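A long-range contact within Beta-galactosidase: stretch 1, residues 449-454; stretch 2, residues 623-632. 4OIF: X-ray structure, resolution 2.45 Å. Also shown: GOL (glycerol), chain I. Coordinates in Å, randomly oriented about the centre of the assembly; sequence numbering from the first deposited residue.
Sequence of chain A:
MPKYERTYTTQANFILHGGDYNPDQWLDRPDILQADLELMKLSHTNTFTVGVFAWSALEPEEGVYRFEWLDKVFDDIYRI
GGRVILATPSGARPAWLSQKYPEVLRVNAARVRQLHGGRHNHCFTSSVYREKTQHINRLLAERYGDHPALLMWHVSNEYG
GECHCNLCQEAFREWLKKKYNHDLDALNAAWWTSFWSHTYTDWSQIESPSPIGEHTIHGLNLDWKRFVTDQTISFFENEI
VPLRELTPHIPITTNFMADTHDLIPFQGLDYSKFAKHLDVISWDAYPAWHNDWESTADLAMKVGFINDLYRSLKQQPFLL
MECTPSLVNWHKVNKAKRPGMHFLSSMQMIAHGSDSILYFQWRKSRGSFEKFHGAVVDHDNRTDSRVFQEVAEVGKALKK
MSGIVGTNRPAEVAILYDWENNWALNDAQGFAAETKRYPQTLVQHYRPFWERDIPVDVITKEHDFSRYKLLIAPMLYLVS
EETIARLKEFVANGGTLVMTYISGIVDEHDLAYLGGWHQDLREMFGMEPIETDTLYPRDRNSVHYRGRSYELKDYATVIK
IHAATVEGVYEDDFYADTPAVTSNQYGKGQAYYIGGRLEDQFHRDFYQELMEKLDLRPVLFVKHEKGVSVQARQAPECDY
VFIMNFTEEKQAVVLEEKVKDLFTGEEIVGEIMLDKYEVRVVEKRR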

ATOM      1  N   PHE A 449      13.874 -12.908 -32.194  1.00 12.96           N
ATOM      2  CA  PHE A 449      14.815 -14.018 -32.372  1.00 12.89           C
ATOM      3  C   PHE A 449      14.208 -15.319 -31.852  1.00 12.30           C
ATOM      4  O   PHE A 449      14.363 -16.375 -32.464  1.00 13.67           O
ATOM      5  N   TRP A 450      13.475 -15.224 -30.750  1.00 11.58           N
ATOM      6  CA  TRP A 450      12.737 -16.360 -30.224  1.00 12.80           C
ATOM      7  C   TRP A 450      11.692 -16.804 -31.241  1.00 11.26           C
ATOM      8  O   TRP A 450      11.545 -17.991 -31.502  1.00  8.52           O
ATOM      9  N   GLU A 451      10.982 -15.839 -31.823  1.00 12.28           N
ATOM     10  CA  GLU A 451       9.922 -16.133 -32.782  1.00 15.19           C
ATOM     11  C   GLU A 451      10.479 -16.761 -34.068  1.00 15.81           C
ATOM     12  O   GLU A 451       9.746 -17.399 -34.817  1.00 16.22           O
ATOM     13  N   ARG A 452      11.779 -16.597 -34.297  1.00  9.59           N
ATOM     14  CA  ARG A 452      12.445 -17.149 -35.465  1.00 13.09           C
ATOM     15  C   ARG A 452      13.355 -18.334 -35.126  1.00 14.84           C
ATOM     16  O   ARG A 452      14.024 -18.881 -36.005  1.00 16.71           O
ATOM     17  N   ASP A 453      13.406 -18.704 -33.854  1.00 12.57           N
ATOM     18  CA  ASP A 453      14.177 -19.867 -33.431  1.00 12.61           C
ATOM     19  C   ASP A 453      15.655 -19.625 -33.685  1.00 14.11           C
ATOM     20  O   ASP A 453      16.420 -20.545 -33.971  1.00 14.63           O
ATOM     21  N   ILE A 454      16.053 -18.368 -33.584  1.00 11.33           N
ATOM     22  CA  ILE A 454      17.449 -18.013 -33.737  1.00 14.86           C
ATOM     23  C   ILE A 454      18.152 -18.061 -32.384  1.00 14.71           C
ATOM     24  O   ILE A 454      17.721 -17.412 -31.431  1.00 15.83           O
ATOM     25  N   LYS A 623       9.062 -24.891 -40.333  1.00 19.36           N
ATOM     26  CA  LYS A 623       7.967 -23.975 -40.636  1.00 23.40           C
ATOM     27  C   LYS A 623       6.838 -24.149 -39.624  1.00 23.49           C
ATOM     28  O   LYS A 623       6.364 -25.265 -39.404  1.00 25.48           O
ATOM     29  N   HIS A 624       6.417 -23.048 -39.005  1.00 19.62           N
ATOM     30  CA  HIS A 624       5.405 -23.105 -37.952  1.00 18.39           C
ATOM     31  C   HIS A 624       4.752 -21.740 -37.694  1.00 15.19           C
ATOM     32  O   HIS A 624       5.258 -20.703 -38.121  1.00 13.56           O
ATOM     33  N   GLU A 625       3.630 -21.764 -36.983  1.00 16.05           N
ATOM     34  CA  GLU A 625       2.950 -20.557 -36.523  1.00 15.81           C
ATOM     35  C   GLU A 625       3.525 -20.067 -35.204  1.00 17.56           C
ATOM     36  O   GLU A 625       4.306 -20.774 -34.549  1.00 16.41           O
ATOM     37  N   LYS A 626       3.125 -18.859 -34.816  1.00 11.61           N
ATOM     38  CA  LYS A 626       3.555 -18.264 -33.554  1.00 19.19           C
ATOM     39  C   LYS A 626       3.175 -19.122 -32.349  1.00 14.95           C
ATOM     40  O   LYS A 626       2.063 -19.635 -32.269  1.00 10.13           O
ATOM     41  N   GLY A 627       4.109 -19.284 -31.417  1.00 13.83           N
ATOM     42  CA  GLY A 627       3.833 -20.036 -30.206  1.00 10.31           C
ATOM     43  C   GLY A 627       4.414 -21.431 -30.280  1.00 10.92           C
ATOM     44  O   GLY A 627       4.328 -22.220 -29.332  1.00 13.41           O
ATOM     45  N   VAL A 628       4.979 -21.750 -31.436  1.00 10.88           N
ATOM     46  CA  VAL A 628       5.792 -22.942 -31.558  1.00 11.07           C
ATOM     47  C   VAL A 628       7.235 -22.521 -31.492  1.00 11.72           C
ATOM     48  O   VAL A 628       7.682 -21.726 -32.306  1.00  9.68           O
ATOM     49  N   SER A 629       7.955 -23.051 -30.514  1.00 10.48           N
ATOM     50  CA  SER A 629       9.345 -22.710 -30.315  1.00  6.55           C
ATOM     51  C   SER A 629      10.213 -23.851 -30.796  1.00  7.82           C
ATOM     52  O   SER A 629       9.991 -25.003 -30.439  1.00  9.01           O
ATOM     53  N   VAL A 630      11.200 -23.540 -31.619  1.00  7.16           N
ATOM     54  CA  VAL A 630      12.149 -24.558 -32.031  1.00  9.18           C
ATOM     55  C   VAL A 630      13.512 -24.159 -31.505  1.00 12.22           C
ATOM     56  O   VAL A 630      13.983 -23.063 -31.789  1.00 13.81           O
ATOM     57  N   GLN A 631      14.128 -25.036 -30.719  1.00  8.72           N
ATOM     58  CA  GLN A 631      15.419 -24.725 -30.112  1.00  7.46           C
ATOM     59  C   GLN A 631      16.324 -25.931 -30.183  1.00  7.97           C
ATOM     60  O   GLN A 631      15.850 -27.045 -30.052  1.00 12.44           O
ATOM     61  N   ALA A 632      17.626 -25.725 -30.350  1.00  9.03           N
ATOM     62  CA  ALA A 632      18.525 -26.852 -30.570  1.00  8.52           C
ATOM     63  C   ALA A 632      19.795 -26.879 -29.708  1.00 13.34           C
ATOM     64  O   ALA A 632      20.283 -25.851 -29.227  1.00 11.76           O
TER

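A single buried carboxylate, set just where a helix ends, ties the two stretches together directly: every hydrogen bond that crosses between them without a water ends on Asp 453. This residue has positive phi (65°) in a Schellman motif, and its m rotamer sends the two oxygens to different partners. OD1 accepts from the backbone N of Val 630 at 2.8 Å, while OD2 accepts from NE2 of His 624 at 2.6 Å, both nearly linear. Aspartate suits the place because its short side chain offers two acceptors close to the backbone.

His 624, whose CA-to-CB bond points toward the helix end, takes the p rotamer and uses both ring nitrogens as donors. NE2 serves the aspartate, and ND1 reaches the O of Glu 625 at 2.8 Å, so the imidazole carries a proton on each and is positively charged. A glycerol, probably from the crystallisation liquor, lies over one face of this ring; its O2 accepts from NH1 of Arg 452 at 3.2 Å and its O3 from the N of His 624 at 3.3 Å.

Between Trp 450 and the strand, water fills the gaps. The indole, in the t rotamer, brings NE1 to 3.6 Å from OG of Ser 629, and water 1 bridges these two atoms at 3.0 Å from each. Water 3 joins four groups, lying 2.7 Å from Asp 453 OD1 and 2.8 Å from Trp 450 O, Ser 629 OG and Gln 631 NE2. The glutamine, m at chi1 and chi2, suits this site because its amide donates to water 3 and also to water 4, which in turn donates to the O of Ile 454.

At the more exposed end, Glu 451 and Lys 626 only approach, with OE1 4.2 Å from NZ, beyond a salt bridge.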

ATOM      1  CB  PHE A 449      16.147 -13.684 -31.691  1.00  7.71           C
ATOM      2  CG  PHE A 449      16.837 -12.505 -32.323  1.00 12.45           C
ATOM      3  CD1 PHE A 449      17.736 -12.688 -33.364  1.00 12.99           C
ATOM      4  CD2 PHE A 449      16.519 -11.207 -31.938  1.00 12.32           C
ATOM      5  CE1 PHE A 449      18.337 -11.606 -33.986  1.00 11.42           C
ATOM      6  CE2 PHE A 449      17.116 -10.115 -32.549  1.00 11.30           C
ATOM      7  CZ  PHE A 449      18.027 -10.314 -33.575  1.00 15.61           C
ATOM      8  CB  TRP A 450      12.073 -16.007 -28.883  1.00  8.42           C
ATOM      9  CG  TRP A 450      11.531 -17.196 -28.124  1.00  7.08           C
ATOM     10  CD1 TRP A 450      12.248 -18.102 -27.386  1.00  8.28           C
ATOM     11  CD2 TRP A 450      10.160 -17.598 -28.026  1.00  5.59           C
ATOM     12  NE1 TRP A 450      11.406 -19.046 -26.840  1.00  4.62           N
ATOM     13  CE2 TRP A 450      10.119 -18.755 -27.215  1.00  8.75           C
ATOM     14  CE3 TRP A 450       8.963 -17.095 -28.550  1.00  3.64           C
ATOM     15  CZ2 TRP A 450       8.924 -19.418 -26.921  1.00  8.36           C
ATOM     16  CZ3 TRP A 450       7.784 -17.747 -28.254  1.00  7.05           C
ATOM     17  CH2 TRP A 450       7.771 -18.902 -27.448  1.00  7.43           C
ATOM     18  CB  GLU A 451       9.112 -14.858 -33.099  1.00  7.53           C
ATOM     19  CG  GLU A 451       8.168 -14.426 -31.974  1.00  4.98           C
ATOM     20  CD  GLU A 451       7.374 -13.159 -32.272  1.00 11.38           C
ATOM     21  OE1 GLU A 451       7.544 -12.598 -33.366  1.00 18.06           O
ATOM     22  OE2 GLU A 451       6.584 -12.712 -31.405  1.00 19.63           O
ATOM     23  CB  ARG A 452      13.272 -16.066 -36.152  1.00 15.65           C
ATOM     24  CG  ARG A 452      12.456 -15.009 -36.845  1.00 21.10           C
ATOM     25  CD  ARG A 452      11.990 -15.490 -38.193  1.00 30.48           C
ATOM     26  NE  ARG A 452      11.420 -14.391 -38.957  1.00 40.63           N
ATOM     27  CZ  ARG A 452      10.161 -14.349 -39.377  1.00 50.88           C
ATOM     28  NH1 ARG A 452       9.339 -15.357 -39.114  1.00 47.39           N
ATOM     29  NH2 ARG A 452       9.730 -13.298 -40.066  1.00 56.53           N
ATOM     30  CB  ASP A 453      13.687 -21.122 -34.159  1.00 11.40           C
ATOM     31  CG  ASP A 453      12.188 -21.298 -34.045  1.00 16.86           C
ATOM     32  OD1 ASP A 453      11.655 -21.087 -32.936  1.00 13.61           O
ATOM     33  OD2 ASP A 453      11.536 -21.610 -35.060  1.00 13.58           O
ATOM     34  CB  ILE A 454      17.588 -16.635 -34.372  1.00 14.48           C
ATOM     35  CG1 ILE A 454      17.039 -16.701 -35.798  1.00 13.01           C
ATOM     36  CG2 ILE A 454      19.034 -16.194 -34.352  1.00 12.32           C
ATOM     37  CD1 ILE A 454      17.379 -15.524 -36.637  1.00 28.52           C
ATOM     38  CB  LYS A 623       7.457 -24.206 -42.056  1.00 27.29           C
ATOM     39  CG  LYS A 623       6.217 -23.431 -42.434  1.00 20.39           C
ATOM     40  CD  LYS A 623       6.028 -23.451 -43.949  1.00 25.46           C
ATOM     41  CE  LYS A 623       4.827 -22.615 -44.383  1.00 35.30           C
ATOM     42  NZ  LYS A 623       3.537 -23.153 -43.849  1.00 32.54           N
ATOM     43  CB  HIS A 624       6.023 -23.639 -36.647  1.00 10.78           C
ATOM     44  CG  HIS A 624       7.101 -22.764 -36.085  1.00 13.63           C
ATOM     45  ND1 HIS A 624       6.838 -21.558 -35.467  1.00 15.17           N
ATOM     46  CD2 HIS A 624       8.447 -22.912 -36.063  1.00 13.06           C
ATOM     47  CE1 HIS A 624       7.976 -21.004 -35.085  1.00 16.79           C
ATOM     48  NE2 HIS A 624       8.966 -21.813 -35.426  1.00 14.06           N
ATOM     49  CB  GLU A 625       1.451 -20.818 -36.361  1.00  8.12           C
ATOM     50  CG  GLU A 625       0.781 -21.316 -37.627  1.00 16.22           C
ATOM     51  CD  GLU A 625       0.895 -20.325 -38.778  1.00 18.04           C
ATOM     52  OE1 GLU A 625       0.990 -19.110 -38.518  1.00 26.92           O
ATOM     53  OE2 GLU A 625       0.904 -20.760 -39.943  1.00 35.22           O
ATOM     54  CB  LYS A 626       2.965 -16.860 -33.411  1.00 15.12           C
ATOM     55  CG  LYS A 626       3.683 -15.827 -34.256  1.00 14.19           C
ATOM     56  CD  LYS A 626       3.121 -14.440 -34.063  1.00 28.23           C
ATOM     57  CE  LYS A 626       4.000 -13.433 -34.775  1.00 32.80           C
ATOM     58  NZ  LYS A 626       4.609 -14.048 -35.990  1.00 27.25           N
ATOM     59  CB  VAL A 628       5.549 -23.692 -32.865  1.00 12.90           C
ATOM     60  CG1 VAL A 628       6.575 -24.806 -33.036  1.00  5.19           C
ATOM     61  CG2 VAL A 628       4.168 -24.239 -32.877  1.00 11.95           C
ATOM     62  CB  SER A 629       9.611 -22.404 -28.832  1.00  5.23           C
ATOM     63  OG  SER A 629      10.985 -22.157 -28.598  1.00  8.53           O
ATOM     64  CB  VAL A 630      12.188 -24.739 -33.570  1.00 12.18           C
ATOM     65  CG1 VAL A 630      13.255 -25.749 -33.952  1.00  5.64           C
ATOM     66  CG2 VAL A 630      10.815 -25.174 -34.098  1.00  3.12           C
ATOM     67  CB  GLN A 631      15.249 -24.294 -28.651  1.00 10.60           C
ATOM     68  CG  GLN A 631      14.628 -22.919 -28.453  1.00  7.49           C
ATOM     69  CD  GLN A 631      15.530 -21.808 -28.930  1.00 12.77           C
ATOM     70  OE1 GLN A 631      16.762 -21.906 -28.852  1.00  8.07           O
ATOM     71  NE2 GLN A 631      14.925 -20.745 -29.441  1.00  7.31           N
ATOM     72  CB  ALA A 632      18.916 -26.891 -32.021  1.00  9.83           C
TER
HETATM   73  C1  GOL I 706       9.418 -20.620 -38.331  1.00 28.98           C
HETATM   74  O1  GOL I 706      10.718 -20.671 -38.864  1.00 38.71           O
HETATM   75  C2  GOL I 706       8.953 -19.179 -38.282  1.00 26.58           C
HETATM   76  O2  GOL I 706      10.093 -18.346 -38.325  1.00 31.60           O
HETATM   77  C3  GOL I 706       8.097 -19.000 -39.530  1.00 34.28           C
HETATM   78  O3  GOL I 706       7.830 -20.273 -40.090  1.00 15.38           O
HETATM   79  O   HOH W   1      12.191 -21.808 -25.887  1.00  6.59           O
HETATM   80  O   HOH W   2       8.826 -19.034 -31.834  1.00  7.59           O
HETATM   81  O   HOH W   3      12.321 -20.480 -30.422  1.00  8.82           O
HETATM   82  O   HOH W   4      16.020 -17.808 -29.247  1.00  9.97           O